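Local coordinates for EscN (Escherichia coli O127:H6, PDB 2OBL), which belongs to the type III secretion branch of the ATP synthase alpha/beta family and carries a P-loop-type nucleotide-binding domain, at residues I99-E107 with R141-A152; K313-F324 with T338-A347. The protein carries 1 engineered substitution. All coordinates share one frame; numbering follows the deposited sequence.

Contact 1 (I99-E107 with R141-A152); sequences IIVLALIGE and RMKAAFTATTIA
V101, A103 and I105 face the helix of a beta-alpha-beta crossover in the P-loop-type nucleotide-binding domain. Helix 138-156 leads from strand 127-132 to strand 161-167 and passes over strand 99-105, which pairs in parallel with both. Strand and helix segments run antiparallel, 180° between directions, with their axes 8.2 Å apart, a close approach consistent with the small side chains of A144, A145, A148 and A152. At the centre alanine meets alanine, A103 CB lying 3.7 Å from A148 CB.

To one side of this pair, V101 divides its branches. With V101 CG1 anti to the backbone N (chi1 178°), that methyl rests 3.4 Å from A148 O, while V101 CG2 turns to I151 CG2 and to A152 CA, 4.0 Å from each. To the other side, I105 extends its chain toward the helix, where I105 CD1 lies 4.0 Å from A144 CB. No hydrogen bond crosses the interface. A148 O, which V101 CG1 touches, accepts A152 N within the helix, and the guanidinium of R141 donates through NE to R136 O. R141 O, by contrast, is buried with no polar partner in the model, and the methyl I105 CG2 packs against R141 O at 3.7 Å.

Contact 2 (K313-F324 with T338-A347); sequences KAIKNRKLIQNF and TIESLFKVVA
F324 is the knob of a knob-into-hole contact, its ring seated among T338, S341, L342 and V345 of the facing helix. The F324 ring turns its edge to T338 O, which lies 3.4 Å from F324 CE1, and S341 CB lies near the ring plane, 3.8 Å from F324 CD1. That reach across the gap follows from a chi1 of 176°, which sets CG opposite the backbone N; F324 CZ then meets L342 CB at 3.9 Å.

One turn on, V345 packs its CG1 between F324 and L320, 3.8 Å from F324 CB and 3.5 Å from L320 O, while its CB meets I321 CG1. Past these apolar residues the interface becomes polar. K313, extended along its whole chain, donates from NZ to V346 O at 2.7 Å, the nitrogen tilted 26° from the carbonyl plane. The same ammonium forms a salt bridge with E283, which probably helps to position it at the C-terminal end of the chain.

Helices 318-325 and 335-345 form an antiparallel pair, 157° between segment directions, in the EscN C-terminal domain. Helix 275-290 touches both segments, I321 meeting L287 and I288, and V346 meeting R279. Helix 60-65 packs against T338 and L342, and its R60 also donates to F324 O.

In the fold
Both contacts bring antiparallel segments together, a strand and a helix in contact 1, two helices in contact 2. Contact 1 is a buried layer between sheet and helix in the nucleotide-binding domain; contact 2 is a partly buried helix pair in the C-terminal domain. They share no element and lie on opposite sides of the chain's centre, with centres 38 Å apart and nearest atoms about 17 Å apart. The chemistry follows the place. Beneath the crossover helix, small aliphatic groups mesh without a hydrogen bond across the interface. Between the C-terminal helices, an aromatic knob fills a hole and a lysine donates to a carbonyl next to the chain's last residue, while exposed residues such as L320 lie at the border.

Contact 1 (I99-E107 with R141-A152)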
# COMPACT_ATOMS: atom_id res chain seq x y z
N ILE A 99 -11.14 8.52 5.51
CA ILE A 99 -11.75 7.21 5.66
C ILE A 99 -10.80 6.16 5.10
O ILE A 99 -10.22 6.35 4.04
CB ILE A 99 -13.04 7.12 4.82
CG1 ILE A 99 -14.04 8.21 5.23
CG2 ILE A 99 -13.66 5.73 4.91
CD1 ILE A 99 -14.78 7.90 6.50
N ILE A 100 -10.65 5.05 5.82
CA ILE A 100 -9.84 3.94 5.34
C ILE A 100 -10.75 2.74 5.11
O ILE A 100 -11.52 2.35 5.99
CB ILE A 100 -8.73 3.54 6.34
CG1 ILE A 100 -7.82 4.74 6.65
CG2 ILE A 100 -7.89 2.40 5.77
CD1 ILE A 100 -6.96 4.52 7.87
N VAL A 101 -10.68 2.17 3.91
CA VAL A 101 -11.38 0.94 3.64
C VAL A 101 -10.32 -0.13 3.45
O VAL A 101 -9.52 -0.06 2.52
CB VAL A 101 -12.28 1.06 2.40
CG1 VAL A 101 -12.96 -0.26 2.10
CG2 VAL A 101 -13.29 2.18 2.59
N LEU A 102 -10.34 -1.12 4.34
CA LEU A 102 -9.38 -2.21 4.34
C LEU A 102 -10.04 -3.47 3.80
O LEU A 102 -11.19 -3.77 4.14
CB LEU A 102 -8.88 -2.46 5.76
CG LEU A 102 -7.69 -1.64 6.23
CD1 LEU A 102 -7.63 -1.57 7.74
CD2 LEU A 102 -6.40 -2.26 5.70
N ALA A 103 -9.32 -4.17 2.94
CA ALA A 103 -9.73 -5.48 2.51
C ALA A 103 -8.64 -6.43 2.96
O ALA A 103 -7.49 -6.36 2.46
CB ALA A 103 -9.92 -5.54 1.01
N LEU A 104 -8.97 -7.27 3.93
CA LEU A 104 -8.03 -8.26 4.45
C LEU A 104 -8.46 -9.64 3.95
O LEU A 104 -9.42 -10.23 4.46
CB LEU A 104 -8.00 -8.22 5.97
CG LEU A 104 -7.72 -6.85 6.61
CD1 LEU A 104 -7.72 -6.96 8.12
CD2 LEU A 104 -6.40 -6.32 6.11
N ILE A 105 -7.75 -10.12 2.95
CA ILE A 105 -8.17 -11.28 2.18
C ILE A 105 -7.22 -12.47 2.29
O ILE A 105 -6.02 -12.37 2.01
CB ILE A 105 -8.33 -10.91 0.67
CG1 ILE A 105 -9.28 -9.70 0.50
CG2 ILE A 105 -8.74 -12.15 -0.15
CD1 ILE A 105 -9.44 -9.22 -0.96
N GLY A 106 -7.76 -13.61 2.69
CA GLY A 106 -7.09 -14.90 2.50
C GLY A 106 -6.12 -15.37 3.57
O GLY A 106 -5.49 -16.42 3.41
N GLU A 107 -5.99 -14.60 4.65
CA GLU A 107 -5.11 -15.03 5.75
C GLU A 107 -5.93 -15.72 6.84
O GLU A 107 -7.16 -15.74 6.79
CB GLU A 107 -4.33 -13.84 6.35
CG GLU A 107 -3.59 -12.96 5.35
CD GLU A 107 -2.32 -13.57 4.79
OE1 GLU A 107 -1.76 -14.49 5.43
OE2 GLU A 107 -1.89 -13.12 3.69
N ARG A 141 -13.99 -14.62 -0.96
CA ARG A 141 -12.66 -13.98 -0.96
C ARG A 141 -12.43 -13.12 -2.22
O ARG A 141 -11.79 -12.05 -2.17
CB ARG A 141 -11.56 -15.02 -0.80
CG ARG A 141 -11.50 -15.64 0.62
CD ARG A 141 -10.40 -16.69 0.74
NE ARG A 141 -10.87 -18.02 0.33
CZ ARG A 141 -10.41 -18.70 -0.73
NH1 ARG A 141 -9.44 -18.21 -1.49
NH2 ARG A 141 -10.91 -19.90 -1.00
N MET A 142 -12.94 -13.58 -3.36
CA MET A 142 -12.88 -12.77 -4.57
C MET A 142 -13.76 -11.52 -4.45
O MET A 142 -13.33 -10.41 -4.79
CB MET A 142 -13.32 -13.58 -5.77
CG MET A 142 -13.41 -12.77 -7.05
SD MET A 142 -14.04 -13.77 -8.38
CE MET A 142 -13.74 -12.68 -9.77
N LYS A 143 -14.99 -11.69 -3.97
CA LYS A 143 -15.93 -10.57 -3.91
C LYS A 143 -15.47 -9.47 -2.96
O LYS A 143 -15.80 -8.29 -3.14
CB LYS A 143 -17.35 -11.05 -3.57
CG LYS A 143 -18.08 -11.72 -4.74
CD LYS A 143 -19.35 -12.44 -4.29
CE LYS A 143 -20.16 -12.95 -5.50
NZ LYS A 143 -21.59 -13.23 -5.12
N ALA A 144 -14.67 -9.85 -1.96
CA ALA A 144 -14.20 -8.87 -0.97
C ALA A 144 -13.49 -7.68 -1.62
O ALA A 144 -13.62 -6.56 -1.15
CB ALA A 144 -13.28 -9.52 0.08
N ALA A 145 -12.74 -7.94 -2.69
CA ALA A 145 -12.02 -6.89 -3.37
C ALA A 145 -13.00 -5.86 -3.98
O ALA A 145 -12.76 -4.66 -3.95
CB ALA A 145 -11.15 -7.48 -4.46
N PHE A 146 -14.09 -6.36 -4.54
CA PHE A 146 -15.09 -5.50 -5.17
C PHE A 146 -15.92 -4.80 -4.11
O PHE A 146 -16.21 -3.62 -4.23
CB PHE A 146 -15.98 -6.32 -6.11
CG PHE A 146 -15.25 -6.86 -7.30
CD1 PHE A 146 -15.24 -6.16 -8.50
CD2 PHE A 146 -14.56 -8.07 -7.22
CE1 PHE A 146 -14.55 -6.64 -9.61
CE2 PHE A 146 -13.87 -8.57 -8.32
CZ PHE A 146 -13.86 -7.85 -9.52
N THR A 147 -16.28 -5.52 -3.06
CA THR A 147 -17.01 -4.92 -1.94
C THR A 147 -16.24 -3.74 -1.34
O THR A 147 -16.79 -2.64 -1.17
CB THR A 147 -17.25 -5.97 -0.84
OG1 THR A 147 -18.21 -6.92 -1.32
CG2 THR A 147 -17.73 -5.31 0.45
N ALA A 148 -14.96 -3.95 -1.07
CA ALA A 148 -14.11 -2.89 -0.56
C ALA A 148 -14.07 -1.70 -1.51
O ALA A 148 -14.20 -0.55 -1.10
CB ALA A 148 -12.70 -3.44 -0.31
N THR A 149 -13.91 -1.98 -2.79
CA THR A 149 -13.80 -0.92 -3.79
C THR A 149 -15.09 -0.11 -3.85
O THR A 149 -15.07 1.13 -3.89
CB THR A 149 -13.38 -1.48 -5.17
OG1 THR A 149 -12.13 -2.18 -5.06
CG2 THR A 149 -13.21 -0.33 -6.20
N THR A 150 -16.21 -0.81 -3.82
CA THR A 150 -17.54 -0.18 -3.87
C THR A 150 -17.78 0.70 -2.65
O THR A 150 -18.30 1.80 -2.75
CB THR A 150 -18.63 -1.24 -4.00
OG1 THR A 150 -18.46 -1.92 -5.26
CG2 THR A 150 -20.03 -0.59 -3.98
N ILE A 151 -17.38 0.22 -1.48
CA ILE A 151 -17.51 1.00 -0.26
C ILE A 151 -16.63 2.26 -0.31
O ILE A 151 -17.05 3.35 0.11
CB ILE A 151 -17.21 0.15 0.99
CG1 ILE A 151 -18.32 -0.90 1.19
CG2 ILE A 151 -17.09 1.03 2.22
CD1 ILE A 151 -17.95 -1.99 2.18
N ALA A 152 -15.41 2.12 -0.83
CA ALA A 152 -14.54 3.26 -1.03
C ALA A 152 -15.19 4.30 -1.93
O ALA A 152 -15.09 5.49 -1.67
CB ALA A 152 -13.16 2.82 -1.62

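Contact 2 (K313-F324 with T338-A347)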
# COMPACT_ATOMS: atom_id res chain seq x y z
N LYS A 313 30.67 11.65 1.44
CA LYS A 313 29.46 12.22 2.02
C LYS A 313 28.54 11.13 2.56
O LYS A 313 27.90 11.29 3.60
CB LYS A 313 28.72 13.05 0.99
CG LYS A 313 27.66 13.95 1.57
CD LYS A 313 27.08 14.86 0.52
CE LYS A 313 26.15 15.89 1.14
NZ LYS A 313 25.56 16.77 0.10
N ALA A 314 28.48 10.01 1.84
CA ALA A 314 27.62 8.88 2.21
C ALA A 314 27.96 8.32 3.59
O ALA A 314 27.07 7.98 4.36
CB ALA A 314 27.72 7.79 1.16
N ILE A 315 29.26 8.24 3.89
CA ILE A 315 29.70 7.73 5.18
C ILE A 315 29.42 8.77 6.26
O ILE A 315 28.93 8.44 7.34
CB ILE A 315 31.21 7.41 5.18
CG1 ILE A 315 31.62 6.67 3.90
CG2 ILE A 315 31.59 6.61 6.43
CD1 ILE A 315 31.10 5.24 3.81
N LYS A 316 29.75 10.01 5.94
CA LYS A 316 29.54 11.12 6.85
C LYS A 316 28.07 11.27 7.22
O LYS A 316 27.74 11.62 8.36
CB LYS A 316 30.05 12.41 6.20
CG LYS A 316 30.02 13.64 7.09
CD LYS A 316 30.26 14.89 6.27
CE LYS A 316 31.36 14.67 5.24
NZ LYS A 316 31.43 15.79 4.26
N ASN A 317 27.19 10.99 6.27
CA ASN A 317 25.75 11.20 6.47
C ASN A 317 24.97 9.93 6.82
O ASN A 317 23.75 9.98 7.01
CB ASN A 317 25.13 11.89 5.25
CG ASN A 317 25.50 13.37 5.16
OD1 ASN A 317 24.99 14.10 4.32
ND2 ASN A 317 26.40 13.80 6.04
N ARG A 318 25.68 8.80 6.93
CA ARG A 318 25.07 7.50 7.19
C ARG A 318 24.07 7.50 8.35
O ARG A 318 22.89 7.18 8.17
CB ARG A 318 26.15 6.44 7.42
CG ARG A 318 25.65 5.14 8.04
CD ARG A 318 24.86 4.28 7.06
NE ARG A 318 24.78 2.89 7.52
CZ ARG A 318 24.21 1.91 6.83
NH1 ARG A 318 23.66 2.16 5.64
NH2 ARG A 318 24.18 0.68 7.32
N LYS A 319 24.53 7.87 9.55
CA LYS A 319 23.66 7.86 10.73
C LYS A 319 22.43 8.75 10.57
O LYS A 319 21.34 8.40 11.03
CB LYS A 319 24.44 8.25 11.99
CG LYS A 319 23.62 8.14 13.27
CD LYS A 319 24.37 8.69 14.47
CE LYS A 319 23.42 8.97 15.63
NZ LYS A 319 24.04 9.82 16.69
N LEU A 320 22.61 9.91 9.95
CA LEU A 320 21.48 10.81 9.70
C LEU A 320 20.49 10.15 8.76
O LEU A 320 19.29 10.09 9.03
CB LEU A 320 21.96 12.13 9.10
CG LEU A 320 22.60 13.10 10.09
CD1 LEU A 320 22.99 14.38 9.38
CD2 LEU A 320 21.64 13.38 11.24
N ILE A 321 21.01 9.65 7.64
CA ILE A 321 20.19 9.00 6.62
C ILE A 321 19.46 7.78 7.17
O ILE A 321 18.26 7.61 6.95
CB ILE A 321 21.05 8.61 5.39
CG1 ILE A 321 21.53 9.88 4.66
CG2 ILE A 321 20.26 7.72 4.44
CD1 ILE A 321 22.63 9.63 3.65
N GLN A 322 20.17 6.93 7.91
CA GLN A 322 19.57 5.73 8.48
C GLN A 322 18.50 6.04 9.53
O GLN A 322 17.45 5.41 9.55
CB GLN A 322 20.64 4.78 9.03
CG GLN A 322 21.55 4.20 7.95
CD GLN A 322 20.79 3.43 6.89
OE1 GLN A 322 20.94 3.66 5.69
NE2 GLN A 322 19.94 2.51 7.34
N ASN A 323 18.77 7.02 10.40
CA ASN A 323 17.76 7.46 11.38
C ASN A 323 16.52 8.07 10.72
O ASN A 323 15.43 8.08 11.31
CB ASN A 323 18.35 8.49 12.34
CG ASN A 323 19.27 7.87 13.37
OD1 ASN A 323 19.41 6.65 13.44
ND2 ASN A 323 19.91 8.72 14.17
N PHE A 324 16.71 8.58 9.51
CA PHE A 324 15.61 9.17 8.75
C PHE A 324 14.72 8.08 8.14
O PHE A 324 13.50 8.08 8.32
CB PHE A 324 16.17 10.09 7.65
CG PHE A 324 15.11 10.68 6.74
CD1 PHE A 324 14.34 11.75 7.16
CD2 PHE A 324 14.90 10.15 5.48
CE1 PHE A 324 13.37 12.30 6.33
CE2 PHE A 324 13.92 10.69 4.64
CZ PHE A 324 13.16 11.77 5.06
N THR A 338 9.12 15.87 8.15
CA THR A 338 9.78 14.93 7.25
C THR A 338 10.64 15.66 6.22
O THR A 338 11.79 15.30 5.99
CB THR A 338 8.76 14.03 6.53
OG1 THR A 338 8.19 13.14 7.49
CG2 THR A 338 9.42 13.20 5.41
N ILE A 339 10.06 16.69 5.61
CA ILE A 339 10.80 17.46 4.62
C ILE A 339 11.98 18.20 5.27
O ILE A 339 13.09 18.20 4.73
CB ILE A 339 9.87 18.41 3.83
CG1 ILE A 339 8.76 17.60 3.15
CG2 ILE A 339 10.67 19.22 2.80
CD1 ILE A 339 7.72 18.43 2.40
N GLU A 340 11.77 18.80 6.43
CA GLU A 340 12.88 19.49 7.11
C GLU A 340 14.01 18.50 7.42
O GLU A 340 15.19 18.82 7.29
CB GLU A 340 12.39 20.20 8.37
CG GLU A 340 11.48 21.40 8.07
CD GLU A 340 11.10 22.20 9.30
OE1 GLU A 340 11.50 21.81 10.42
OE2 GLU A 340 10.41 23.23 9.15
N SER A 341 13.63 17.30 7.84
CA SER A 341 14.61 16.27 8.20
C SER A 341 15.38 15.77 6.98
O SER A 341 16.58 15.50 7.07
CB SER A 341 13.92 15.10 8.92
OG SER A 341 13.43 15.54 10.19
N LEU A 342 14.70 15.64 5.85
CA LEU A 342 15.33 15.23 4.60
C LEU A 342 16.46 16.19 4.19
O LEU A 342 17.56 15.76 3.84
CB LEU A 342 14.30 15.15 3.48
CG LEU A 342 14.83 14.89 2.06
CD1 LEU A 342 15.54 13.53 1.98
CD2 LEU A 342 13.69 14.94 1.07
N PHE A 343 16.17 17.48 4.23
CA PHE A 343 17.18 18.47 3.87
C PHE A 343 18.42 18.35 4.77
O PHE A 343 19.55 18.48 4.30
CB PHE A 343 16.60 19.88 3.91
CG PHE A 343 15.81 20.23 2.69
CD1 PHE A 343 16.31 21.10 1.75
CD2 PHE A 343 14.56 19.67 2.47
CE1 PHE A 343 15.57 21.43 0.62
CE2 PHE A 343 13.83 19.99 1.34
CZ PHE A 343 14.33 20.86 0.43
N LYS A 344 18.18 18.09 6.05
CA LYS A 344 19.26 17.89 7.01
C LYS A 344 20.16 16.69 6.69
O LYS A 344 21.38 16.76 6.88
CB LYS A 344 18.70 17.77 8.44
CG LYS A 344 18.10 19.07 9.00
CD LYS A 344 18.99 20.28 8.78
CE LYS A 344 18.40 21.53 9.43
NZ LYS A 344 16.95 21.63 9.11
N VAL A 345 19.59 15.60 6.20
CA VAL A 345 20.38 14.39 5.92
C VAL A 345 21.24 14.48 4.65
O VAL A 345 22.18 13.71 4.49
CB VAL A 345 19.53 13.08 5.91
CG1 VAL A 345 18.68 12.95 7.16
CG2 VAL A 345 18.66 13.00 4.65
N VAL A 346 20.92 15.41 3.76
CA VAL A 346 21.73 15.58 2.56
C VAL A 346 22.64 16.81 2.62
O VAL A 346 23.36 17.10 1.67
CB VAL A 346 20.86 15.61 1.28
CG1 VAL A 346 20.00 14.36 1.22
CG2 VAL A 346 20.01 16.87 1.22
N ALA A 347 22.60 17.51 3.74
CA ALA A 347 23.45 18.69 3.93
C ALA A 347 24.91 18.28 4.10
O ALA A 347 25.20 17.20 4.63
CB ALA A 347 22.97 19.50 5.12
OXT ALA A 347 25.82 19.01 3.72